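Local coordinates for phage-related protein (Bacillus cereus, PDB 4JG2) that is of unknown function but probably binds single-stranded DNA, like the Enc34 phage protein whose family it shares, at residues A[47-52]-A[136-141]; A[61-66]-A[131-136]; A[67-72]-A[120-125]; A[109-114]-A[125-130]. One frame throughout, in Å; residues are numbered along the deposited sequence. Where two conformers were deposited one is given.

How the contacts relate
Contacts 2, 3 and 4 lie along one antiparallel sheet, in the strand order 45-50, 63-71, 125-132, 111-112, whereas contact 1 joins its outer strand 45-50 to strand 138-139 of the mixed sheet. Contacts 2 and 3 both use strand 63-71 but lie about 21 Å apart between centres: contact 2 is a surface pairing in which lysines and prolines pack round a tyrosine, contact 3 a partly buried turn laid on the strand. Contact 4 adds the edge strand 111-112 to 125-132, and its centre is about 7 Å from that of contact 3, to which a Lys72-Asp114 salt bridge ties it. Contact 1 is buried and almost wholly apolar.

Contact 1 (A[47-52]-A[136-141]); sequences SYFHGW and PQIVDK
Apolar packing dominates where Ile138 enters the corner formed by Phe49 and Trp52. Its CD1 methyl lies over one face of the Trp52 indole in a CH-pi contact, 3.7 Å from the centroid of the six-membered ring and only 9° off the ring normal. Further out on the same ring system, Ile138 CG2 meets Trp52 CH2 at 3.8 Å. Phe49 is used differently: Ile138 CD1 arrives at the edge of its ring, 3.9 Å from Phe49 CZ, while Gly51 N sits over the centre of one ring face. With CG1 beside the backbone N (chi1 -56°) and the chain then extended, the delta methyl of Ile138 is carried into this corner. Pro136 packs next to it, its CG 3.6 Å from Gly51 O. The arrangement is a junction between sheets: 45-50 is an edge strand of the antiparallel sheet, whereas 138-139 runs parallel to 175-186 in the mixed one. Val152, from a loop, also packs on both Phe49 and Ile138.

Polar links are few. Water 1 donates to Gly51 O and to Pro136 O, 2.7 Å from each, bridging the two backbones. The indole NE1 turns elsewhere, to the carbonyl of Val152.

Contact 2 (A[61-66]-A[131-136]); sequences AEKYSV and NSKTPP
Ser132 O accepts the amide of Tyr64, with Tyr64 N 2.8 Å from Ser132 O and nearly in line with the C=O bond, although the angle at the hydrogen is only 132°. The return bond from Ser132 N to Tyr64 O, 2.9 Å, is straighter at 151°. Beside it, Asn131 CA makes a CA-H...O contact with Tyr64 O.

The Tyr64 ring packs against the chain that follows Ser132. Pro135 CA stands over the centre of one ring face, 3.6 Å from the centroid, and Pro135 CB touches Tyr64 CZ. At the ring's edge lie the carbonyl oxygens of Ser132 and Lys133, so the chain wraps around the aromatic group as it leaves the strand; Pro136 CD adds an oblique contact.

Lys63 reaches diagonally to Asn131, the partner of Ser65, its CE 3.6 Å from Asn131 CG. Bends at its last two torsions fold its tip back, and Lys63 NZ donates to Ala61 O at 3.0 Å. Lys133 CE packs on Ala61 CB, 3.9 Å away. Water 2 donates to Glu62 O and Lys133 O, continuing the link past the last direct bonds. This is the exposed end of an antiparallel strand pair, 63-71 with 125-132, where the chain leaves strand 125-132 through Pro135 and Pro136.

Contact 3 (A[67-72]-A[120-125]); sequences SVLIPK and EAYKGH
The backbone of Pro71 faces that of His125 as an antiparallel non-hydrogen-bonded pair, beyond which Lys72 N donates to Gly124 O at 2.9 Å, nearly straight at 165°; Gly124 itself belongs to a type II beta turn from Tyr122 to His125, and its positive phi suits glycine.

Among the side chains, Leu69 points from the strand toward the turn. Its two methyls divide the work. CD2 sits over one face of the Tyr122 ring, 3.6 Å from the centroid, while Leu69 CD1 reaches Ala121, 3.6 Å from Ala121 O. The Leu69 and Tyr122 side chains cross at about a right angle, a methyl pressed onto a ring. The far end of the tyrosine lies beside Ser67, with Tyr122 OH 3.4 Å from Ser67 CB; water 3 bridges Ser67 OG and Tyr122 OH. Both hydroxyls have further partners, Asn129 for Ser67 and Ser47 for Tyr122.

At the other end, His125 CD2 approaches Pro71 N at 3.4 Å. The imidazole is fixed in rotation by His125 ND1, which donates to Lys123 O at 2.8 Å, the acceptor lying in the ring plane. Lys72 runs past the turn with its chain extended beyond CG (chi2 -173°), CG against Gly124 O and CE near His125 O. Its ammonium group thereby reaches Asp112 and Asp114, with which it forms salt bridges. A lysine held between two carboxylates in this way would be expected to favour its charged form. Apolar packing and the Lys72 N to Gly124 O bond thus hold the turn to the strand, while the ammonium ties strand 63-71 to aspartates outside the turn.

Contact 4 (A[109-114]-A[125-130]); sequences PLRDGD and HYFVNA
Strand 111-112 forms one edge of the four-stranded antiparallel sheet, and here it is zipped to strand 125-132. Arg111 and Phe127 are a hydrogen-bonded pair: Arg111 N donates to Phe127 O at 2.9 Å, close to straight and in the carbonyl plane, and Phe127 N returns a bond of the same length to Arg111 O. Past this pair, Gly113 N meets His125 O at 2.8 Å.

On the face that carries Arg111 and Phe127, Arg111 CB stands over the centre of the phenyl ring, 3.5 Å from the centroid. Phe127 CG lies between the backbone N and the carbonyl carbon (chi1 66°), which brings the ring back beneath the arginine and sets Gly113 N at its edge. The guanidinium leads away from the pairing, bent at chi2 and chi3, to a salt bridge with Glu116 and a bond to Leu108 O.

The other face of this edge-strand pairing looks toward helix 75-96, whose Ile81 and Asn82 touch Leu110. Leu110 CD1 packs 3.6 Å from Tyr126 CB and also touches Val128 CG1, whereas CD2 lies over one face of the Tyr126 ring, toward its rim. Asp112 closes the strand with an Asx turn, Asp112 OD1 accepting from Asp114 N at 3.0 Å. Water 4 bridges the two backbones, donating to Pro109 O and accepting from Asn129 N, the latter at 2.9 Å.

Contact 1 (A[47-52]-A[136-141])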
loop_
_atom_site.group_PDB
_atom_site.type_symbol
_atom_site.label_atom_id
_atom_site.label_comp_id
_atom_site.label_asym_id
_atom_site.label_seq_id
_atom_site.Cartn_x
_atom_site.Cartn_y
_atom_site.Cartn_z
ATOM N N SER A 47 -2.570 -8.809 -0.167
ATOM C CA SER A 47 -2.297 -9.644 -1.317
ATOM C C SER A 47 -0.824 -9.466 -1.697
ATOM O O SER A 47 -0.273 -8.358 -1.591
ATOM C CB SER A 47 -3.209 -9.234 -2.496
ATOM O OG SER A 47 -2.824 -9.719 -3.753
ATOM N N TYR A 48 -0.171 -10.527 -2.168
ATOM C CA TYR A 48 1.207 -10.452 -2.586
ATOM C C TYR A 48 2.047 -9.802 -1.488
ATOM O O TYR A 48 2.824 -8.845 -1.713
ATOM C CB TYR A 48 1.376 -9.776 -3.961
ATOM C CG TYR A 48 0.582 -10.419 -5.051
ATOM C CD1 TYR A 48 0.716 -11.749 -5.354
ATOM C CD2 TYR A 48 -0.300 -9.679 -5.790
ATOM C CE1 TYR A 48 0.013 -12.311 -6.411
ATOM C CE2 TYR A 48 -1.015 -10.233 -6.800
ATOM C CZ TYR A 48 -0.838 -11.555 -7.124
ATOM O OH TYR A 48 -1.553 -12.185 -8.139
ATOM N N PHE A 49 1.954 -10.367 -0.299
ATOM C CA PHE A 49 2.644 -9.814 0.834
ATOM C C PHE A 49 4.140 -10.102 0.845
ATOM O O PHE A 49 4.574 -11.242 0.968
ATOM C CB PHE A 49 1.993 -10.355 2.137
ATOM C CG PHE A 49 2.679 -9.932 3.357
ATOM C CD1 PHE A 49 2.620 -8.669 3.841
ATOM C CD2 PHE A 49 3.452 -10.868 3.993
ATOM C CE1 PHE A 49 3.349 -8.386 5.084
ATOM C CE2 PHE A 49 4.148 -10.619 5.069
ATOM C CZ PHE A 49 4.099 -9.436 5.654
ATOM N N HIS A 50 4.912 -9.023 0.792
ATOM C CA HIS A 50 6.368 -9.076 0.852
ATOM C C HIS A 50 6.835 -8.070 1.885
ATOM O O HIS A 50 7.628 -7.183 1.634
ATOM C CB HIS A 50 6.986 -8.850 -0.502
ATOM C CG HIS A 50 6.701 -9.961 -1.460
ATOM N ND1 HIS A 50 7.213 -11.218 -1.313
ATOM C CD2 HIS A 50 5.897 -10.015 -2.534
ATOM C CE1 HIS A 50 6.746 -12.000 -2.264
ATOM N NE2 HIS A 50 5.912 -11.300 -3.005
ATOM N N GLY A 51 6.370 -8.245 3.115
ATOM C CA GLY A 51 6.738 -7.403 4.233
ATOM C C GLY A 51 7.843 -7.936 5.116
ATOM O O GLY A 51 8.444 -7.158 5.810
ATOM N N TRP A 52 8.108 -9.254 5.085
ATOM C CA TRP A 52 9.210 -9.768 5.900
ATOM C C TRP A 52 10.547 -9.738 5.162
ATOM O O TRP A 52 11.582 -9.563 5.788
ATOM C CB TRP A 52 8.916 -11.211 6.353
ATOM C CG TRP A 52 7.690 -11.399 7.209
ATOM C CD1 TRP A 52 6.596 -12.142 6.928
ATOM C CD2 TRP A 52 7.468 -10.823 8.512
ATOM N NE1 TRP A 52 5.688 -12.102 7.976
ATOM C CE2 TRP A 52 6.222 -11.305 8.961
ATOM C CE3 TRP A 52 8.239 -10.008 9.361
ATOM C CZ2 TRP A 52 5.715 -11.010 10.234
ATOM C CZ3 TRP A 52 7.746 -9.716 10.606
ATOM C CH2 TRP A 52 6.501 -10.198 11.027
ATOM N N PRO A 136 9.073 -2.616 6.787
ATOM C CA PRO A 136 8.033 -2.112 7.675
ATOM C C PRO A 136 8.124 -2.701 9.075
ATOM O O PRO A 136 8.672 -3.805 9.240
ATOM C CB PRO A 136 6.737 -2.643 7.009
ATOM C CG PRO A 136 7.190 -3.848 6.251
ATOM C CD PRO A 136 8.557 -3.526 5.743
ATOM N N GLN A 137 7.610 -1.971 10.067
ATOM C CA GLN A 137 7.386 -2.576 11.369
ATOM C C GLN A 137 6.034 -3.274 11.294
ATOM O O GLN A 137 5.038 -2.673 10.892
ATOM C CB GLN A 137 7.403 -1.552 12.468
ATOM C CG GLN A 137 8.701 -0.778 12.487
ATOM C CD GLN A 137 8.567 0.518 13.212
ATOM O OE1 GLN A 137 8.786 1.537 12.627
ATOM N NE2 GLN A 137 8.053 0.496 14.381
ATOM N N ILE A 138 6.001 -4.522 11.770
ATOM C CA ILE A 138 4.828 -5.412 11.684
ATOM C C ILE A 138 4.448 -5.771 13.121
ATOM O O ILE A 138 5.253 -6.394 13.831
ATOM C CB ILE A 138 5.113 -6.622 10.806
ATOM C CG1 ILE A 138 5.561 -6.175 9.407
ATOM C CG2 ILE A 138 3.871 -7.467 10.747
ATOM C CD1 ILE A 138 5.844 -7.274 8.421
ATOM N N VAL A 139 3.260 -5.323 13.536
ATOM C CA VAL A 139 2.844 -5.378 14.909
ATOM C C VAL A 139 1.464 -6.024 15.054
ATOM O O VAL A 139 0.724 -6.185 14.079
ATOM C CB VAL A 139 2.827 -3.983 15.554
ATOM C CG1 VAL A 139 4.229 -3.362 15.520
ATOM C CG2 VAL A 139 1.796 -3.071 14.951
ATOM N N ASP A 140 1.154 -6.435 16.280
ATOM C CA ASP A 140 -0.110 -7.106 16.608
ATOM C C ASP A 140 -1.130 -6.096 17.095
ATOM O O ASP A 140 -0.930 -4.861 17.016
ATOM C CB ASP A 140 0.150 -8.248 17.604
ATOM C CG ASP A 140 0.644 -7.792 18.954
ATOM O OD1 ASP A 140 0.470 -6.591 19.289
ATOM O OD2 ASP A 140 1.165 -8.644 19.728
ATOM N N LYS A 141 -2.273 -6.593 17.514
ATOM C CA LYS A 141 -3.378 -5.745 17.932
ATOM C C LYS A 141 -3.020 -4.851 19.099
ATOM O O LYS A 141 -3.606 -3.783 19.272
ATOM C CB LYS A 141 -4.629 -6.553 18.280
ATOM C CG LYS A 141 -5.379 -7.094 17.072
ATOM C CD LYS A 141 -6.632 -7.888 17.459
ATOM C CE LYS A 141 -6.279 -9.062 18.344
HETATM O O HOH W 1 9.499 -6.189 8.148
#

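Contact 2 (A[61-66]-A[131-136])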
loop_
_atom_site.group_PDB
_atom_site.type_symbol
_atom_site.label_atom_id
_atom_site.label_comp_id
_atom_site.label_asym_id
_atom_site.label_seq_id
_atom_site.Cartn_x
_atom_site.Cartn_y
_atom_site.Cartn_z
ATOM N N ALA A 61 13.633 -2.924 -8.841
ATOM C CA ALA A 61 14.560 -2.932 -7.707
ATOM C C ALA A 61 13.946 -3.626 -6.516
ATOM O O ALA A 61 12.728 -3.518 -6.290
ATOM C CB ALA A 61 14.940 -1.520 -7.343
ATOM N N GLU A 62 14.750 -4.371 -5.775
ATOM C CA GLU A 62 14.215 -5.150 -4.640
ATOM C C GLU A 62 13.653 -4.207 -3.578
ATOM O O GLU A 62 14.290 -3.274 -3.146
ATOM C CB GLU A 62 15.355 -5.967 -4.073
ATOM C CG GLU A 62 15.006 -6.943 -3.037
ATOM C CD GLU A 62 16.207 -7.811 -2.697
ATOM O OE1 GLU A 62 16.873 -7.539 -1.662
ATOM O OE2 GLU A 62 16.564 -8.693 -3.529
ATOM N N LYS A 63 12.406 -4.471 -3.203
ATOM C CA LYS A 63 11.659 -3.644 -2.266
ATOM C C LYS A 63 10.687 -4.516 -1.456
ATOM O O LYS A 63 10.285 -5.599 -1.876
ATOM C CB LYS A 63 10.803 -2.573 -3.022
ATOM C CG LYS A 63 11.636 -1.429 -3.587
ATOM C CD LYS A 63 10.814 -0.319 -4.196
ATOM C CE LYS A 63 10.084 -0.729 -5.425
ATOM N NZ LYS A 63 10.959 -1.087 -6.544
ATOM N N TYR A 64 10.383 -4.009 -0.278
ATOM C CA TYR A 64 9.252 -4.510 0.503
ATOM C C TYR A 64 7.982 -4.013 -0.180
ATOM O O TYR A 64 7.933 -2.856 -0.653
ATOM C CB TYR A 64 9.338 -4.055 1.947
ATOM C CG TYR A 64 10.588 -4.542 2.657
ATOM C CD1 TYR A 64 11.796 -3.871 2.597
ATOM C CD2 TYR A 64 10.537 -5.710 3.401
ATOM C CE1 TYR A 64 12.920 -4.392 3.181
ATOM C CE2 TYR A 64 11.624 -6.221 4.048
ATOM C CZ TYR A 64 12.819 -5.551 3.934
ATOM O OH TYR A 64 13.944 -6.057 4.576
ATOM N N SER A 65 6.952 -4.836 -0.239
ATOM C CA SER A 65 5.764 -4.443 -0.949
ATOM C C SER A 65 4.588 -5.274 -0.504
ATOM O O SER A 65 4.704 -6.357 0.042
ATOM C CB SER A 65 5.973 -4.620 -2.457
ATOM O OG SER A 65 6.208 -6.000 -2.823
ATOM N N VAL A 66 3.378 -4.745 -0.803
ATOM C CA VAL A 66 2.126 -5.461 -0.598
ATOM C C VAL A 66 1.080 -4.760 -1.457
ATOM O O VAL A 66 1.141 -3.565 -1.641
ATOM C CB VAL A 66 1.695 -5.452 0.892
ATOM C CG1 VAL A 66 1.627 -4.081 1.474
ATOM C CG2 VAL A 66 0.456 -6.273 1.147
ATOM N N ASN A 131 4.968 0.166 -1.652
ATOM C CA ASN A 131 6.335 -0.411 -1.564
ATOM C C ASN A 131 7.259 0.512 -0.805
ATOM O O ASN A 131 6.956 1.717 -0.567
ATOM C CB ASN A 131 6.827 -0.805 -2.950
ATOM C CG ASN A 131 7.053 0.364 -3.886
ATOM O OD1 ASN A 131 7.664 1.361 -3.505
ATOM N ND2 ASN A 131 6.540 0.233 -5.100
ATOM N N SER A 132 8.394 -0.016 -0.398
ATOM C CA SER A 132 9.423 0.747 0.307
ATOM C C SER A 132 10.737 -0.005 0.159
ATOM O O SER A 132 10.756 -1.208 0.000
ATOM C CB SER A 132 9.106 0.761 1.811
ATOM O OG SER A 132 10.103 1.428 2.546
ATOM N N LYS A 133 11.857 0.716 0.207
ATOM C CA LYS A 133 13.151 0.064 0.207
ATOM C C LYS A 133 13.488 -0.581 1.566
ATOM O O LYS A 133 14.256 -1.550 1.622
ATOM C CB LYS A 133 14.243 1.062 -0.169
ATOM C CG LYS A 133 14.265 1.405 -1.658
ATOM C CD LYS A 133 14.939 0.268 -2.452
ATOM C CE LYS A 133 14.900 0.437 -3.940
ATOM N NZ LYS A 133 15.815 1.505 -4.441
ATOM N N THR A 134 12.999 0.039 2.635
ATOM C CA THR A 134 13.289 -0.340 4.015
ATOM C C THR A 134 12.148 -1.150 4.624
ATOM O O THR A 134 10.990 -1.023 4.207
ATOM C CB THR A 134 13.626 0.879 4.854
ATOM O OG1 THR A 134 12.549 1.780 4.740
ATOM C CG2 THR A 134 14.967 1.572 4.425
ATOM N N PRO A 135 12.431 -1.989 5.618
ATOM C CA PRO A 135 11.426 -2.856 6.150
ATOM C C PRO A 135 10.334 -2.190 6.981
ATOM O O PRO A 135 10.643 -1.351 7.809
ATOM C CB PRO A 135 12.247 -3.829 7.020
ATOM C CG PRO A 135 13.471 -3.095 7.355
ATOM C CD PRO A 135 13.767 -2.295 6.182
ATOM N N PRO A 136 9.073 -2.616 6.787
ATOM C CA PRO A 136 8.033 -2.112 7.675
ATOM C C PRO A 136 8.124 -2.701 9.075
ATOM O O PRO A 136 8.672 -3.805 9.240
ATOM C CB PRO A 136 6.737 -2.643 7.009
ATOM C CG PRO A 136 7.190 -3.848 6.251
ATOM C CD PRO A 136 8.557 -3.526 5.743
HETATM O O HOH W 2 14.763 -3.548 -0.317
#

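Contact 3 (A[67-72]-A[120-125])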
loop_
_atom_site.group_PDB
_atom_site.type_symbol
_atom_site.label_atom_id
_atom_site.label_comp_id
_atom_site.label_asym_id
_atom_site.label_seq_id
_atom_site.Cartn_x
_atom_site.Cartn_y
_atom_site.Cartn_z
ATOM N N SER A 67 0.144 -5.572 -1.965
ATOM C CA SER A 67 -1.061 -5.086 -2.627
ATOM C C SER A 67 -2.154 -5.026 -1.552
ATOM O O SER A 67 -2.575 -6.060 -1.037
ATOM C CB SER A 67 -1.436 -5.968 -3.812
ATOM O OG SER A 67 -0.475 -5.826 -4.857
ATOM N N VAL A 68 -2.572 -3.806 -1.205
ATOM C CA VAL A 68 -3.491 -3.604 -0.136
ATOM C C VAL A 68 -4.908 -3.553 -0.714
ATOM O O VAL A 68 -5.220 -2.682 -1.556
ATOM C CB VAL A 68 -3.090 -2.234 0.464
ATOM C CG1 VAL A 68 -3.930 -1.865 1.628
ATOM C CG2 VAL A 68 -1.589 -2.194 0.850
ATOM N N LEU A 69 -5.762 -4.476 -0.271
ATOM C CA LEU A 69 -7.127 -4.607 -0.745
ATOM C C LEU A 69 -8.064 -3.873 0.176
ATOM O O LEU A 69 -8.188 -4.237 1.358
ATOM C CB LEU A 69 -7.498 -6.082 -0.859
ATOM C CG LEU A 69 -6.629 -6.961 -1.721
ATOM C CD1 LEU A 69 -7.141 -8.385 -1.734
ATOM C CD2 LEU A 69 -6.299 -6.482 -3.074
ATOM N N ILE A 70 -8.729 -2.857 -0.345
ATOM C CA ILE A 70 -9.617 -1.978 0.415
ATOM C C ILE A 70 -11.054 -2.209 -0.025
ATOM O O ILE A 70 -11.390 -1.973 -1.183
ATOM C CB ILE A 70 -9.216 -0.518 0.113
ATOM C CG1 ILE A 70 -7.743 -0.281 0.545
ATOM C CG2 ILE A 70 -10.145 0.487 0.811
ATOM C CD1 ILE A 70 -6.997 0.726 -0.212
ATOM N N PRO A 71 -11.883 -2.746 0.876
ATOM C CA PRO A 71 -13.244 -3.000 0.426
ATOM C C PRO A 71 -13.909 -1.730 -0.091
ATOM O O PRO A 71 -13.746 -0.681 0.521
ATOM C CB PRO A 71 -13.929 -3.581 1.674
ATOM C CG PRO A 71 -12.951 -3.646 2.714
ATOM C CD PRO A 71 -11.648 -3.145 2.274
ATOM N N LYS A 72 -14.773 -1.866 -1.111
ATOM C CA LYS A 72 -15.486 -0.711 -1.620
ATOM C C LYS A 72 -16.478 -0.139 -0.625
ATOM O O LYS A 72 -16.918 0.974 -0.789
ATOM C CB LYS A 72 -16.127 -1.075 -2.962
ATOM C CG LYS A 72 -15.076 -1.198 -4.056
ATOM C CD LYS A 72 -15.660 -1.386 -5.450
ATOM C CE LYS A 72 -14.574 -1.384 -6.528
ATOM N NZ LYS A 72 -15.111 -1.503 -7.896
ATOM N N GLU A 120 -10.712 -13.456 -7.691
ATOM C CA GLU A 120 -11.823 -13.413 -6.760
ATOM C C GLU A 120 -11.549 -12.577 -5.491
ATOM O O GLU A 120 -12.423 -11.890 -5.027
ATOM C CB GLU A 120 -12.363 -14.797 -6.475
ATOM C CG GLU A 120 -12.990 -15.413 -7.763
ATOM C CD GLU A 120 -14.196 -14.694 -8.428
ATOM O OE1 GLU A 120 -15.086 -14.283 -7.724
ATOM O OE2 GLU A 120 -14.266 -14.669 -9.704
ATOM N N ALA A 121 -10.296 -12.556 -4.992
ATOM C CA ALA A 121 -10.002 -11.773 -3.780
ATOM C C ALA A 121 -10.135 -10.279 -4.005
ATOM O O ALA A 121 -10.284 -9.479 -3.056
ATOM C CB ALA A 121 -8.590 -12.026 -3.241
ATOM N N TYR A 122 -9.971 -9.837 -5.262
ATOM C CA TYR A 122 -10.013 -8.448 -5.646
ATOM C C TYR A 122 -11.454 -7.949 -5.921
ATOM O O TYR A 122 -11.660 -6.744 -6.004
ATOM C CB TYR A 122 -9.108 -8.194 -6.848
ATOM C CG TYR A 122 -7.621 -8.130 -6.538
ATOM C CD1 TYR A 122 -6.913 -9.228 -6.085
ATOM C CD2 TYR A 122 -6.892 -6.958 -6.736
ATOM C CE1 TYR A 122 -5.570 -9.149 -5.781
ATOM C CE2 TYR A 122 -5.534 -6.893 -6.443
ATOM C CZ TYR A 122 -4.894 -7.980 -5.985
ATOM O OH TYR A 122 -3.530 -7.904 -5.706
ATOM N N LYS A 123 -12.386 -8.870 -6.157
ATOM C CA LYS A 123 -13.783 -8.447 -6.408
ATOM C C LYS A 123 -14.283 -7.637 -5.208
ATOM O O LYS A 123 -14.020 -8.006 -4.048
ATOM C CB LYS A 123 -14.680 -9.629 -6.711
ATOM C CG LYS A 123 -14.272 -10.420 -7.948
ATOM C CD LYS A 123 -14.146 -9.579 -9.245
ATOM C CE LYS A 123 -13.764 -10.405 -10.518
ATOM N NZ LYS A 123 -13.350 -9.471 -11.621
ATOM N N GLY A 124 -15.021 -6.547 -5.482
ATOM C CA GLY A 124 -15.524 -5.740 -4.428
ATOM C C GLY A 124 -14.493 -4.919 -3.674
ATOM O O GLY A 124 -14.835 -4.370 -2.619
ATOM N N HIS A 125 -13.304 -4.771 -4.224
ATOM C CA HIS A 125 -12.232 -4.015 -3.620
ATOM C C HIS A 125 -11.570 -3.077 -4.581
ATOM O O HIS A 125 -11.479 -3.348 -5.784
ATOM C CB HIS A 125 -11.131 -4.986 -3.094
ATOM C CG HIS A 125 -11.556 -5.809 -1.913
ATOM N ND1 HIS A 125 -12.426 -6.853 -2.006
ATOM C CD2 HIS A 125 -11.240 -5.726 -0.597
ATOM C CE1 HIS A 125 -12.633 -7.360 -0.811
ATOM N NE2 HIS A 125 -11.917 -6.706 0.061
HETATM O O HOH W 3 -1.567 -6.204 -7.306
#

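Contact 4 (A[109-114]-A[125-130])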
loop_
_atom_site.group_PDB
_atom_site.type_symbol
_atom_site.label_atom_id
_atom_site.label_comp_id
_atom_site.label_asym_id
_atom_site.label_seq_id
_atom_site.Cartn_x
_atom_site.Cartn_y
_atom_site.Cartn_z
ATOM N N PRO A 109 -2.824 5.923 -7.825
ATOM C CA PRO A 109 -2.617 4.669 -7.095
ATOM C C PRO A 109 -3.831 3.840 -6.714
ATOM O O PRO A 109 -3.716 2.641 -6.488
ATOM C CB PRO A 109 -1.828 5.116 -5.842
ATOM C CG PRO A 109 -2.399 6.488 -5.590
ATOM C CD PRO A 109 -2.504 7.082 -6.982
ATOM N N LEU A 110 -5.018 4.475 -6.605
ATOM C CA LEU A 110 -6.210 3.677 -6.192
ATOM C C LEU A 110 -6.773 2.972 -7.405
ATOM O O LEU A 110 -7.402 3.594 -8.269
ATOM C CB LEU A 110 -7.227 4.580 -5.533
ATOM C CG LEU A 110 -8.386 3.845 -4.897
ATOM C CD1 LEU A 110 -7.976 3.157 -3.608
ATOM C CD2 LEU A 110 -9.524 4.804 -4.650
ATOM N N ARG A 111 -6.568 1.665 -7.489
ATOM C CA ARG A 111 -6.946 0.843 -8.641
ATOM C C ARG A 111 -8.206 0.063 -8.333
ATOM O O ARG A 111 -8.539 -0.199 -7.181
ATOM C CB ARG A 111 -5.789 -0.114 -8.957
ATOM C CG ARG A 111 -4.424 0.510 -9.089
ATOM C CD ARG A 111 -4.394 1.749 -9.906
ATOM N NE ARG A 111 -4.869 1.548 -11.251
ATOM C CZ ARG A 111 -4.741 2.425 -12.229
ATOM N NH1 ARG A 111 -4.120 3.577 -11.993
ATOM N NH2 ARG A 111 -5.181 2.147 -13.413
ATOM N N ASP A 112 -8.938 -0.336 -9.376
ATOM C CA ASP A 112 -10.238 -0.944 -9.241
ATOM C C ASP A 112 -10.117 -2.469 -9.418
ATOM O O ASP A 112 -9.907 -2.943 -10.534
ATOM C CB ASP A 112 -11.200 -0.341 -10.270
ATOM C CG ASP A 112 -12.640 -0.734 -10.054
ATOM O OD1 ASP A 112 -12.877 -1.820 -9.525
ATOM O OD2 ASP A 112 -13.552 -0.031 -10.503
ATOM N N GLY A 113 -10.276 -3.231 -8.335
ATOM C CA GLY A 113 -10.174 -4.672 -8.376
ATOM C C GLY A 113 -11.217 -5.386 -9.179
ATOM O O GLY A 113 -10.978 -6.484 -9.618
ATOM N N ASP A 114 -12.374 -4.762 -9.369
ATOM C CA ASP A 114 -13.433 -5.399 -10.151
ATOM C C ASP A 114 -13.184 -5.367 -11.635
ATOM O O ASP A 114 -13.608 -6.276 -12.340
ATOM C CB ASP A 114 -14.774 -4.747 -9.897
ATOM C CG ASP A 114 -15.325 -5.064 -8.528
ATOM O OD1 ASP A 114 -15.408 -6.257 -8.275
ATOM O OD2 ASP A 114 -15.718 -4.144 -7.783
ATOM N N HIS A 125 -13.304 -4.771 -4.224
ATOM C CA HIS A 125 -12.232 -4.015 -3.620
ATOM C C HIS A 125 -11.570 -3.077 -4.581
ATOM O O HIS A 125 -11.479 -3.348 -5.784
ATOM C CB HIS A 125 -11.131 -4.986 -3.094
ATOM C CG HIS A 125 -11.556 -5.809 -1.913
ATOM N ND1 HIS A 125 -12.426 -6.853 -2.006
ATOM C CD2 HIS A 125 -11.240 -5.726 -0.597
ATOM C CE1 HIS A 125 -12.633 -7.360 -0.811
ATOM N NE2 HIS A 125 -11.917 -6.706 0.061
ATOM N N TYR A 126 -11.092 -1.976 -4.027
ATOM C CA TYR A 126 -10.037 -1.191 -4.647
ATOM C C TYR A 126 -8.707 -1.818 -4.153
ATOM O O TYR A 126 -8.678 -2.569 -3.162
ATOM C CB TYR A 126 -10.072 0.265 -4.236
ATOM C CG TYR A 126 -11.277 1.030 -4.803
ATOM C CD1 TYR A 126 -11.283 1.425 -6.138
ATOM C CD2 TYR A 126 -12.343 1.391 -4.018
ATOM C CE1 TYR A 126 -12.308 2.142 -6.693
ATOM C CE2 TYR A 126 -13.406 2.108 -4.531
ATOM C CZ TYR A 126 -13.388 2.468 -5.881
ATOM O OH TYR A 126 -14.440 3.196 -6.406
ATOM N N PHE A 127 -7.603 -1.467 -4.790
ATOM C CA PHE A 127 -6.311 -1.900 -4.329
ATOM C C PHE A 127 -5.288 -0.834 -4.557
ATOM O O PHE A 127 -5.359 -0.035 -5.513
ATOM C CB PHE A 127 -5.866 -3.264 -4.968
ATOM C CG PHE A 127 -5.608 -3.277 -6.436
ATOM C CD1 PHE A 127 -4.317 -3.193 -6.969
ATOM C CD2 PHE A 127 -6.666 -3.412 -7.321
ATOM C CE1 PHE A 127 -4.115 -3.318 -8.308
ATOM C CE2 PHE A 127 -6.421 -3.528 -8.687
ATOM C CZ PHE A 127 -5.138 -3.465 -9.196
ATOM N N VAL A 128 -4.244 -0.859 -3.722
ATOM C CA VAL A 128 -3.098 0.030 -3.883
ATOM C C VAL A 128 -1.858 -0.888 -3.779
ATOM O O VAL A 128 -1.852 -1.841 -2.996
ATOM C CB VAL A 128 -3.067 1.156 -2.826
ATOM C CG1 VAL A 128 -4.445 1.797 -2.670
ATOM C CG2 VAL A 128 -2.616 0.681 -1.484
ATOM N N ASN A 129 -0.896 -0.632 -4.659
ATOM C CA ASN A 129 0.388 -1.294 -4.661
ATOM C C ASN A 129 1.354 -0.402 -3.859
ATOM O O ASN A 129 1.792 0.630 -4.390
ATOM C CB ASN A 129 0.868 -1.576 -6.047
ATOM C CG ASN A 129 -0.010 -2.573 -6.780
ATOM O OD1 ASN A 129 -0.637 -3.449 -6.191
ATOM N ND2 ASN A 129 -0.078 -2.395 -8.062
ATOM N N ALA A 130 1.664 -0.765 -2.646
ATOM C CA ALA A 130 2.522 -0.003 -1.776
ATOM C C ALA A 130 3.918 -0.643 -1.701
ATOM O O ALA A 130 4.036 -1.862 -1.686
ATOM C CB ALA A 130 1.948 0.114 -0.370
HETATM O O HOH W 4 -1.353 1.345 -6.745
#